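PDB 5ZUU: 30-kDa cleavage and polyadenylation specificity factor 30 from Arabidopsis thaliana, which recognises m6A-modified RNA through its YTH domain and, within the CPSF complex, mediates poly(A) site selection during pre-mRNA 3'-end formation. Local coordinates for residues R7-L12 against W107-E112; N29-V34 against S158-I163; N123-N128 against L140-G145. One frame throughout, in Å; residues are numbered along the deposited sequence.

Contact 1: residues R7-L12 against W107-E112; sequences RTSHPL and WLKLCE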
loop_
_atom_site.group_PDB
_atom_site.type_symbol
_atom_site.label_atom_id
_atom_site.label_comp_id
_atom_site.label_asym_id
_atom_site.label_seq_id
_atom_site.Cartn_x
_atom_site.Cartn_y
_atom_site.Cartn_z
ATOM N N ARG A 7 2.924 0.171 20.416
ATOM C CA ARG A 7 3.035 -0.558 19.152
ATOM C C ARG A 7 3.784 0.306 18.148
ATOM O O ARG A 7 3.820 1.511 18.239
ATOM C CB ARG A 7 1.647 -1.038 18.608
ATOM C CG ARG A 7 0.858 -2.052 19.468
ATOM C CD ARG A 7 1.596 -3.379 19.792
ATOM N NE ARG A 7 0.980 -4.141 20.899
ATOM C CZ ARG A 7 1.448 -5.299 21.412
ATOM N NH1 ARG A 7 2.581 -5.880 20.933
ATOM N NH2 ARG A 7 0.782 -5.894 22.421
ATOM N N THR A 8 4.423 -0.359 17.215
ATOM C CA THR A 8 5.264 0.264 16.238
ATOM C C THR A 8 4.685 0.266 14.832
ATOM O O THR A 8 5.327 0.735 13.948
ATOM C CB THR A 8 6.563 -0.533 16.192
ATOM O OG1 THR A 8 6.260 -1.885 15.769
ATOM C CG2 THR A 8 7.214 -0.494 17.604
ATOM N N SER A 9 3.516 -0.326 14.640
ATOM C CA SER A 9 2.831 -0.379 13.362
ATOM C C SER A 9 1.321 -0.111 13.620
ATOM O O SER A 9 0.882 -0.139 14.763
ATOM C CB SER A 9 3.099 -1.752 12.696
ATOM O OG SER A 9 2.412 -2.829 13.330
ATOM N N HIS A 10 0.537 0.208 12.589
ATOM C CA HIS A 10 -0.855 0.430 12.784
ATOM C C HIS A 10 -1.492 -0.892 12.429
ATOM O O HIS A 10 -1.127 -1.511 11.429
ATOM C CB HIS A 10 -1.410 1.545 11.893
ATOM C CG HIS A 10 -0.773 2.855 12.137
ATOM N ND1 HIS A 10 -1.197 3.705 13.137
ATOM C CD2 HIS A 10 0.313 3.435 11.582
ATOM C CE1 HIS A 10 -0.424 4.777 13.159
ATOM N NE2 HIS A 10 0.515 4.632 12.239
ATOM N N PRO A 11 -2.436 -1.326 13.254
ATOM C CA PRO A 11 -3.236 -2.498 12.928
ATOM C C PRO A 11 -4.142 -2.264 11.682
ATOM O O PRO A 11 -4.567 -1.161 11.401
ATOM C CB PRO A 11 -4.097 -2.663 14.159
ATOM C CG PRO A 11 -4.313 -1.242 14.612
ATOM C CD PRO A 11 -3.000 -0.546 14.367
ATOM N N LEU A 12 -4.413 -3.335 10.966
ATOM C CA LEU A 12 -5.353 -3.334 9.915
ATOM C C LEU A 12 -6.641 -2.712 10.437
ATOM O O LEU A 12 -7.145 -3.169 11.427
ATOM C CB LEU A 12 -5.546 -4.778 9.479
ATOM C CG LEU A 12 -6.099 -4.956 8.089
ATOM C CD1 LEU A 12 -5.101 -4.380 7.093
ATOM C CD2 LEU A 12 -6.365 -6.429 7.891
ATOM N N TRP A 107 0.793 4.693 5.853
ATOM C CA TRP A 107 1.467 3.413 5.936
ATOM C C TRP A 107 1.124 2.706 7.227
ATOM O O TRP A 107 1.218 3.277 8.291
ATOM C CB TRP A 107 2.960 3.627 5.778
ATOM C CG TRP A 107 3.275 3.878 4.369
ATOM C CD1 TRP A 107 3.453 5.105 3.755
ATOM C CD2 TRP A 107 3.246 2.916 3.321
ATOM N NE1 TRP A 107 3.631 4.939 2.407
ATOM C CE2 TRP A 107 3.540 3.614 2.106
ATOM C CE3 TRP A 107 3.108 1.530 3.291
ATOM C CZ2 TRP A 107 3.650 2.976 0.885
ATOM C CZ3 TRP A 107 3.245 0.886 2.070
ATOM C CH2 TRP A 107 3.472 1.616 0.871
ATOM N N LEU A 108 0.579 1.502 7.105
ATOM C CA LEU A 108 0.118 0.768 8.273
ATOM C C LEU A 108 1.213 -0.182 8.755
ATOM O O LEU A 108 1.505 -0.194 9.935
ATOM C CB LEU A 108 -1.190 0.076 8.007
ATOM C CG LEU A 108 -2.260 1.022 7.499
ATOM C CD1 LEU A 108 -3.408 0.180 6.936
ATOM C CD2 LEU A 108 -2.761 2.013 8.559
ATOM N N LYS A 109 1.835 -0.914 7.844
ATOM C CA LYS A 109 2.766 -1.904 8.132
ATOM C C LYS A 109 3.775 -1.959 7.024
ATOM O O LYS A 109 3.432 -2.047 5.842
ATOM C CB LYS A 109 2.071 -3.268 8.183
ATOM C CG LYS A 109 2.988 -4.484 8.424
ATOM C CD LYS A 109 3.555 -4.491 9.850
ATOM C CE LYS A 109 4.666 -5.525 9.989
ATOM N NZ LYS A 109 5.203 -5.800 11.389
ATOM N N LEU A 110 5.022 -1.909 7.394
ATOM C CA LEU A 110 6.136 -2.047 6.473
ATOM C C LEU A 110 7.034 -3.218 6.851
ATOM O O LEU A 110 7.408 -3.351 8.028
ATOM C CB LEU A 110 6.934 -0.735 6.559
ATOM C CG LEU A 110 6.174 0.317 5.756
ATOM C CD1 LEU A 110 6.423 1.751 6.278
ATOM C CD2 LEU A 110 6.448 0.153 4.256
ATOM N N CYS A 111 7.364 -4.055 5.887
ATOM C CA CYS A 111 8.027 -5.334 6.163
ATOM C C CYS A 111 8.530 -5.924 4.840
ATOM O O CYS A 111 8.451 -5.233 3.871
ATOM C CB CYS A 111 7.009 -6.261 6.810
ATOM S SG CYS A 111 5.637 -6.763 5.693
ATOM N N GLU A 112 9.131 -7.114 4.798
ATOM C CA GLU A 112 9.475 -7.767 3.549
ATOM C C GLU A 112 8.846 -9.138 3.548
ATOM O O GLU A 112 9.316 -10.047 4.249
ATOM C CB GLU A 112 10.988 -7.917 3.327
ATOM C CG GLU A 112 11.762 -6.625 3.040
ATOM C CD GLU A 112 11.496 -6.015 1.627
ATOM O OE1 GLU A 112 11.077 -6.723 0.668
ATOM O OE2 GLU A 112 11.758 -4.804 1.471
HETATM O O HOH W 1 5.076 -3.861 14.255
#
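His-10 meets a classic beta bulge in the YTH domain: Leu-108 and Lys-109, on strand 103-114, both face Cys-74 of the neighbouring strand, and the N-terminal loop lies against them. One backbone hydrogen bond ties loop to strand. It runs from His-10 N to Leu-108 O over 2.9 Å, with an N-H...O angle of 160°. His-10 O in turn accepts from the hydroxyl of Tyr-153 in helix 142-154.

Apolar packing lies beside the bond. The side chains of His-10 and Leu-108 cross at about a right angle, with His-10 CB 3.6 Å from Leu-108 CD2. A separate contact is made by the imidazole. With CG beside the backbone N (chi1 -61°), the ring lies by the strand, its CD2 3.4 Å from Trp-107 O, a buried carbonyl with no hydrogen-bond partner in the model, while NE2 bonds to Glu-168 of helix 159-172.

The third kind of interaction is polar and bridged. Lys-109 bends at chi2 and runs past Ser-9, its CD 4.0 Å from Ser-9 CB, to a salt bridge with Asp-157. Beside that bridge a water hydrogen-bonds to Ser-9 OG at 3.0 Å and weakly accepts from Lys-109 NZ at 3.5 Å.

Contact 2: residues N29-V34 against S158-I163; sequences NFELSV and SELMAI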
loop_
_atom_site.group_PDB
_atom_site.type_symbol
_atom_site.label_atom_id
_atom_site.label_comp_id
_atom_site.label_asym_id
_atom_site.label_seq_id
_atom_site.Cartn_x
_atom_site.Cartn_y
_atom_site.Cartn_z
ATOM N N ASN A 29 10.583 5.208 -5.532
ATOM C CA ASN A 29 9.237 5.794 -5.347
ATOM C C ASN A 29 8.523 5.293 -4.093
ATOM O O ASN A 29 7.881 6.003 -3.427
ATOM C CB ASN A 29 8.367 5.630 -6.588
ATOM C CG ASN A 29 8.851 6.474 -7.768
ATOM O OD1 ASN A 29 8.401 6.315 -8.885
ATOM N ND2 ASN A 29 9.753 7.346 -7.505
ATOM N N PHE A 30 8.653 4.018 -3.858
ATOM C CA PHE A 30 8.104 3.417 -2.671
ATOM C C PHE A 30 8.656 4.096 -1.401
ATOM O O PHE A 30 7.927 4.420 -0.465
ATOM C CB PHE A 30 8.413 1.915 -2.716
ATOM C CG PHE A 30 8.298 1.241 -1.389
ATOM C CD1 PHE A 30 7.105 1.274 -0.700
ATOM C CD2 PHE A 30 9.424 0.580 -0.808
ATOM C CE1 PHE A 30 6.995 0.633 0.526
ATOM C CE2 PHE A 30 9.313 -0.065 0.394
ATOM C CZ PHE A 30 8.088 -0.014 1.074
ATOM N N GLU A 31 9.965 4.291 -1.388
ATOM C CA GLU A 31 10.623 5.014 -0.247
ATOM C C GLU A 31 10.212 6.444 -0.082
ATOM O O GLU A 31 9.928 6.869 1.010
ATOM C CB GLU A 31 12.125 4.850 -0.300
ATOM C CG GLU A 31 12.441 3.404 0.020
ATOM C CD GLU A 31 13.892 3.055 -0.066
ATOM O OE1 GLU A 31 14.721 3.975 -0.023
ATOM O OE2 GLU A 31 14.176 1.837 -0.149
ATOM N N LEU A 32 10.042 7.136 -1.193
ATOM C CA LEU A 32 9.468 8.459 -1.184
ATOM C C LEU A 32 8.037 8.473 -0.644
ATOM O O LEU A 32 7.638 9.391 0.118
ATOM C CB LEU A 32 9.496 9.022 -2.604
ATOM C CG LEU A 32 9.661 10.528 -2.757
ATOM C CD1 LEU A 32 10.994 11.003 -2.192
ATOM C CD2 LEU A 32 9.577 10.911 -4.227
ATOM N N SER A 33 7.244 7.478 -1.056
ATOM C CA SER A 33 5.902 7.359 -0.513
ATOM C C SER A 33 5.889 7.241 1.026
ATOM O O SER A 33 5.088 7.831 1.736
ATOM C CB SER A 33 5.219 6.156 -1.144
ATOM O OG SER A 33 3.950 6.011 -0.616
ATOM N N VAL A 34 6.803 6.432 1.512
ATOM C CA VAL A 34 6.947 6.188 2.948
ATOM C C VAL A 34 7.336 7.465 3.681
ATOM O O VAL A 34 6.773 7.761 4.729
ATOM C CB VAL A 34 7.963 5.061 3.196
ATOM C CG1 VAL A 34 8.312 4.970 4.669
ATOM C CG2 VAL A 34 7.385 3.728 2.712
ATOM N N SER A 158 10.233 -3.634 8.909
ATOM C CA SER A 158 11.426 -3.231 8.254
ATOM C C SER A 158 11.834 -1.888 8.852
ATOM O O SER A 158 11.088 -1.221 9.628
ATOM C CB SER A 158 11.250 -3.073 6.709
ATOM O OG SER A 158 10.340 -2.015 6.454
ATOM N N GLU A 159 13.039 -1.485 8.486
ATOM C CA GLU A 159 13.553 -0.146 8.881
ATOM C C GLU A 159 12.643 1.007 8.459
ATOM O O GLU A 159 12.559 1.992 9.181
ATOM C CB GLU A 159 14.981 0.100 8.378
ATOM C CG GLU A 159 15.194 -0.263 6.925
ATOM C CD GLU A 159 15.696 -1.680 6.759
ATOM O OE1 GLU A 159 16.924 -1.811 6.639
ATOM O OE2 GLU A 159 14.875 -2.650 6.785
ATOM N N LEU A 160 11.897 0.864 7.357
ATOM C CA LEU A 160 10.964 1.905 6.901
ATOM C C LEU A 160 9.840 2.167 7.835
ATOM O O LEU A 160 9.259 3.262 7.780
ATOM C CB LEU A 160 10.373 1.593 5.514
ATOM C CG LEU A 160 11.447 1.537 4.400
ATOM C CD1 LEU A 160 10.926 1.013 3.064
ATOM C CD2 LEU A 160 12.113 2.889 4.215
ATOM N N MET A 161 9.468 1.189 8.665
ATOM C CA MET A 161 8.310 1.376 9.555
ATOM C C MET A 161 8.479 2.581 10.471
ATOM O O MET A 161 7.610 3.445 10.533
ATOM C CB MET A 161 8.029 0.153 10.401
ATOM C CG MET A 161 6.717 0.247 11.180
ATOM S SD MET A 161 5.179 -0.150 10.283
ATOM C CE MET A 161 4.494 1.475 10.014
ATOM N N ALA A 162 9.562 2.591 11.227
ATOM C CA ALA A 162 9.829 3.705 12.149
ATOM C C ALA A 162 10.011 5.024 11.340
ATOM O O ALA A 162 9.494 6.079 11.716
ATOM C CB ALA A 162 11.061 3.366 13.026
ATOM N N ILE A 163 10.645 4.930 10.171
ATOM C CA ILE A 163 10.740 6.105 9.267
ATOM C C ILE A 163 9.352 6.693 8.975
ATOM O O ILE A 163 9.124 7.912 9.102
ATOM C CB ILE A 163 11.508 5.784 7.985
ATOM C CG1 ILE A 163 12.994 5.549 8.319
ATOM C CG2 ILE A 163 11.430 6.964 7.032
ATOM C CD1 ILE A 163 13.785 4.976 7.165
#
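Leu-160 is the side chain that joins helix 159-172 to helix 27-36, and following it outward gives an account of most of the contact. At its root, CB faces Val-34, whose CG1 lies 4.0 Å away; the two side chains cross at about a right angle. The same Val-34 methyl also rests against the main chain of this residue, 3.7 Å from Leu-160 O. From CB the chain continues to CG, set anti to the carbonyl carbon, and then extends: with chi2 at 171°, CD1 is anti to CA and is carried well out from its own helix. This methyl does the closest touching. It comes obliquely to the Phe-30 ring, 3.3 Å from Phe-30 CE2 and 3.6 Å from Phe-30 CZ, a tight approach for two carbons. A third neighbour is the aliphatic part of Glu-31, whose CG stands 4.2 Å from Leu-160 CD1.

Phe-30 leaves its helix with CG anti to the backbone N (chi1 162°), and the ring beyond also packs on Leu-110 of strand 103-114. Val-34 likewise touches Trp-107 of that strand, so the two helices meet beside the mixed sheet of the YTH domain. One turn further on, Ile-163 CG2 adds a looser approach to Val-34 CG1 at 4.4 Å.

The short segments run 36° from parallel, with their axes 10.4 Å apart at closest. Ser-158 N-caps the second helix through a weak bond from Leu-160 N to Ser-158 OG, just where the leucine projects. Between these two segments the contact is van der Waals packing among carbons and one carbonyl oxygen, which suggests that shape, rather than directional bonding, governs the fit.

Contact 3: residues N123-N128 against L140-G145; sequences NPYNEN and LEPSVG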
loop_
_atom_site.group_PDB
_atom_site.type_symbol
_atom_site.label_atom_id
_atom_site.label_comp_id
_atom_site.label_asym_id
_atom_site.label_seq_id
_atom_site.Cartn_x
_atom_site.Cartn_y
_atom_site.Cartn_z
ATOM N N ASN A 123 -6.012 -15.565 -6.088
ATOM C CA ASN A 123 -7.010 -14.500 -6.225
ATOM C C ASN A 123 -8.088 -14.823 -7.316
ATOM O O ASN A 123 -7.793 -14.706 -8.491
ATOM C CB ASN A 123 -6.339 -13.216 -6.639
ATOM C CG ASN A 123 -7.286 -12.054 -6.677
ATOM O OD1 ASN A 123 -8.451 -12.167 -6.280
ATOM N ND2 ASN A 123 -6.809 -10.911 -7.204
ATOM N N PRO A 124 -9.329 -15.168 -6.898
ATOM C CA PRO A 124 -10.496 -15.375 -7.806
ATOM C C PRO A 124 -10.749 -14.216 -8.771
ATOM O O PRO A 124 -11.183 -14.442 -9.858
ATOM C CB PRO A 124 -11.676 -15.541 -6.857
ATOM C CG PRO A 124 -11.099 -16.031 -5.598
ATOM C CD PRO A 124 -9.697 -15.444 -5.505
ATOM N N TYR A 125 -10.419 -12.990 -8.378
ATOM C CA TYR A 125 -10.583 -11.850 -9.252
ATOM C C TYR A 125 -9.541 -11.795 -10.351
ATOM O O TYR A 125 -9.627 -10.975 -11.226
ATOM C CB TYR A 125 -10.530 -10.542 -8.441
ATOM C CG TYR A 125 -11.692 -10.246 -7.519
ATOM C CD1 TYR A 125 -12.864 -11.041 -7.462
ATOM C CD2 TYR A 125 -11.672 -9.075 -6.766
ATOM C CE1 TYR A 125 -13.931 -10.682 -6.664
ATOM C CE2 TYR A 125 -12.716 -8.710 -5.964
ATOM C CZ TYR A 125 -13.835 -9.501 -5.934
ATOM O OH TYR A 125 -14.796 -9.117 -5.069
ATOM N N ASN A 126 -8.473 -12.562 -10.275
ATOM C CA ASN A 126 -7.515 -12.593 -11.344
ATOM C C ASN A 126 -7.332 -14.049 -11.792
ATOM O O ASN A 126 -6.250 -14.568 -11.763
ATOM C CB ASN A 126 -6.186 -11.990 -10.886
ATOM C CG ASN A 126 -5.201 -11.859 -12.031
ATOM O OD1 ASN A 126 -5.646 -11.629 -13.149
ATOM N ND2 ASN A 126 -3.918 -11.976 -11.792
ATOM N N GLU A 127 -8.420 -14.723 -12.133
ATOM C CA GLU A 127 -8.371 -16.097 -12.703
ATOM C C GLU A 127 -7.771 -17.142 -11.779
ATOM O O GLU A 127 -7.149 -18.123 -12.222
ATOM C CB GLU A 127 -7.565 -16.101 -13.995
ATOM C CG GLU A 127 -8.173 -15.250 -15.064
ATOM C CD GLU A 127 -7.246 -15.100 -16.243
ATOM O OE1 GLU A 127 -6.056 -15.456 -16.153
ATOM O OE2 GLU A 127 -7.728 -14.614 -17.278
ATOM N N ASN A 128 -7.938 -16.922 -10.470
ATOM C CA ASN A 128 -7.417 -17.854 -9.508
ATOM C C ASN A 128 -5.885 -18.049 -9.639
ATOM O O ASN A 128 -5.357 -19.085 -9.259
ATOM C CB ASN A 128 -8.143 -19.228 -9.630
ATOM C CG ASN A 128 -9.633 -19.141 -9.498
ATOM O OD1 ASN A 128 -10.157 -18.544 -8.568
ATOM N ND2 ASN A 128 -10.342 -19.839 -10.380
ATOM N N LEU A 140 -7.857 -7.583 -4.889
ATOM C CA LEU A 140 -7.871 -8.894 -4.288
ATOM C C LEU A 140 -9.302 -9.147 -3.850
ATOM O O LEU A 140 -9.939 -8.270 -3.231
ATOM C CB LEU A 140 -6.871 -8.992 -3.091
ATOM C CG LEU A 140 -5.413 -8.714 -3.521
ATOM C CD1 LEU A 140 -4.513 -8.291 -2.385
ATOM C CD2 LEU A 140 -4.792 -9.918 -4.174
ATOM N N GLU A 141 -9.818 -10.325 -4.200
ATOM C CA GLU A 141 -11.058 -10.836 -3.598
ATOM C C GLU A 141 -10.922 -10.645 -2.067
ATOM O O GLU A 141 -9.870 -10.955 -1.488
ATOM C CB GLU A 141 -11.237 -12.323 -3.973
ATOM C CG GLU A 141 -12.607 -12.941 -3.640
ATOM C CD GLU A 141 -12.894 -13.061 -2.147
ATOM O OE1 GLU A 141 -11.989 -13.341 -1.310
ATOM O OE2 GLU A 141 -14.041 -12.790 -1.799
ATOM N N PRO A 142 -11.944 -10.104 -1.406
ATOM C CA PRO A 142 -11.576 -9.469 -0.121
ATOM C C PRO A 142 -11.173 -10.398 0.998
ATOM O O PRO A 142 -10.407 -9.994 1.907
ATOM C CB PRO A 142 -12.830 -8.669 0.264
ATOM C CG PRO A 142 -13.910 -9.134 -0.683
ATOM C CD PRO A 142 -13.203 -9.571 -1.918
ATOM N N SER A 143 -11.678 -11.615 0.939
ATOM C CA SER A 143 -11.229 -12.637 1.883
ATOM C C SER A 143 -9.796 -13.024 1.627
ATOM O O SER A 143 -9.045 -13.206 2.586
ATOM C CB SER A 143 -12.099 -13.898 1.852
ATOM O OG SER A 143 -13.342 -13.618 2.436
ATOM N N VAL A 144 -9.391 -13.085 0.369
ATOM C CA VAL A 144 -8.000 -13.332 0.066
ATOM C C VAL A 144 -7.104 -12.123 0.455
ATOM O O VAL A 144 -6.006 -12.304 0.953
ATOM C CB VAL A 144 -7.845 -13.683 -1.390
ATOM C CG1 VAL A 144 -6.389 -13.790 -1.782
ATOM C CG2 VAL A 144 -8.537 -14.994 -1.685
ATOM N N GLY A 145 -7.592 -10.895 0.253
ATOM C CA GLY A 145 -6.907 -9.673 0.660
ATOM C C GLY A 145 -6.621 -9.594 2.123
ATOM O O GLY A 145 -5.540 -9.255 2.558
#
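Tyr-125 lays its ring over the main chain of Glu-141, so that one face receives Glu-141 CA in a CH-pi contact, 3.7 Å from the ring centroid and offset toward the rim. The two side chains cross at about a right angle, and the planes of ring and carboxylate stand 71° apart. At the far end of the tyrosine, OH comes within 3.6 Å of Pro-142 CD, the residue that opens helix 142-154.

Asn-123 approaches differently. Its CG is anti to the backbone N (chi1 -175°), and its amide crosses Glu-141 obliquely. Asn-123 OD1 is gripped by two backbone donors on opposite faces of the amide plane: Tyr-125 N at 3.0 Å, which closes an Asx turn, and Glu-141 N at 3.1 Å, in a nearly straight bond of 175°. The other branch, ND2, sits 3.8 Å from Leu-140 CD2 and donates to Glu-139 O, so both ends of the amide are held. An alanine in place of Asn-123 would probably leave the N-H groups of Tyr-125 and Glu-141 without their shared acceptor and Glu-139 O without this donor, weakening the tie of loop to strand 138-140.

Pro-124 adds apolar packing, its CD 4.0 Å from Val-144 CG2 and resting on Glu-141 CB as well. Glu-141 then bends at chi2 and turns its carboxylate back onto the helix as an N-cap: OE1 accepts from Val-144 N at 3.1 Å and weakly from Ser-143 N. One residue thus serves two structures, its N-H fastening the loop and its carboxylate closing the helix start, where the helix's N-terminal N-H groups would be expected to favour the negatively charged form.

Contacts 1 and 2 form one neighbourhood, with centres about 11 Å apart. Leu-110 O and Ser-158 N, 3.0 Å apart, probably hydrogen-bond, as do Trp-107 NE1 and Ser-33 OG at 3.2 Å, so strand 103-114 is tied to helix 27-36 and to the N-cap of helix 159-172. Contact 3 stands apart, its centre about 22 Å from that of contact 1 and about 27 Å from that of contact 2, and on the opposite side of the chain's centre from contact 2. Its nearest atom is about 7 Å from the bound RNA, against about 11 Å and 12 Å for the touching residues of contacts 1 and 2; Asn-29, outside that packing, lies near the modified base.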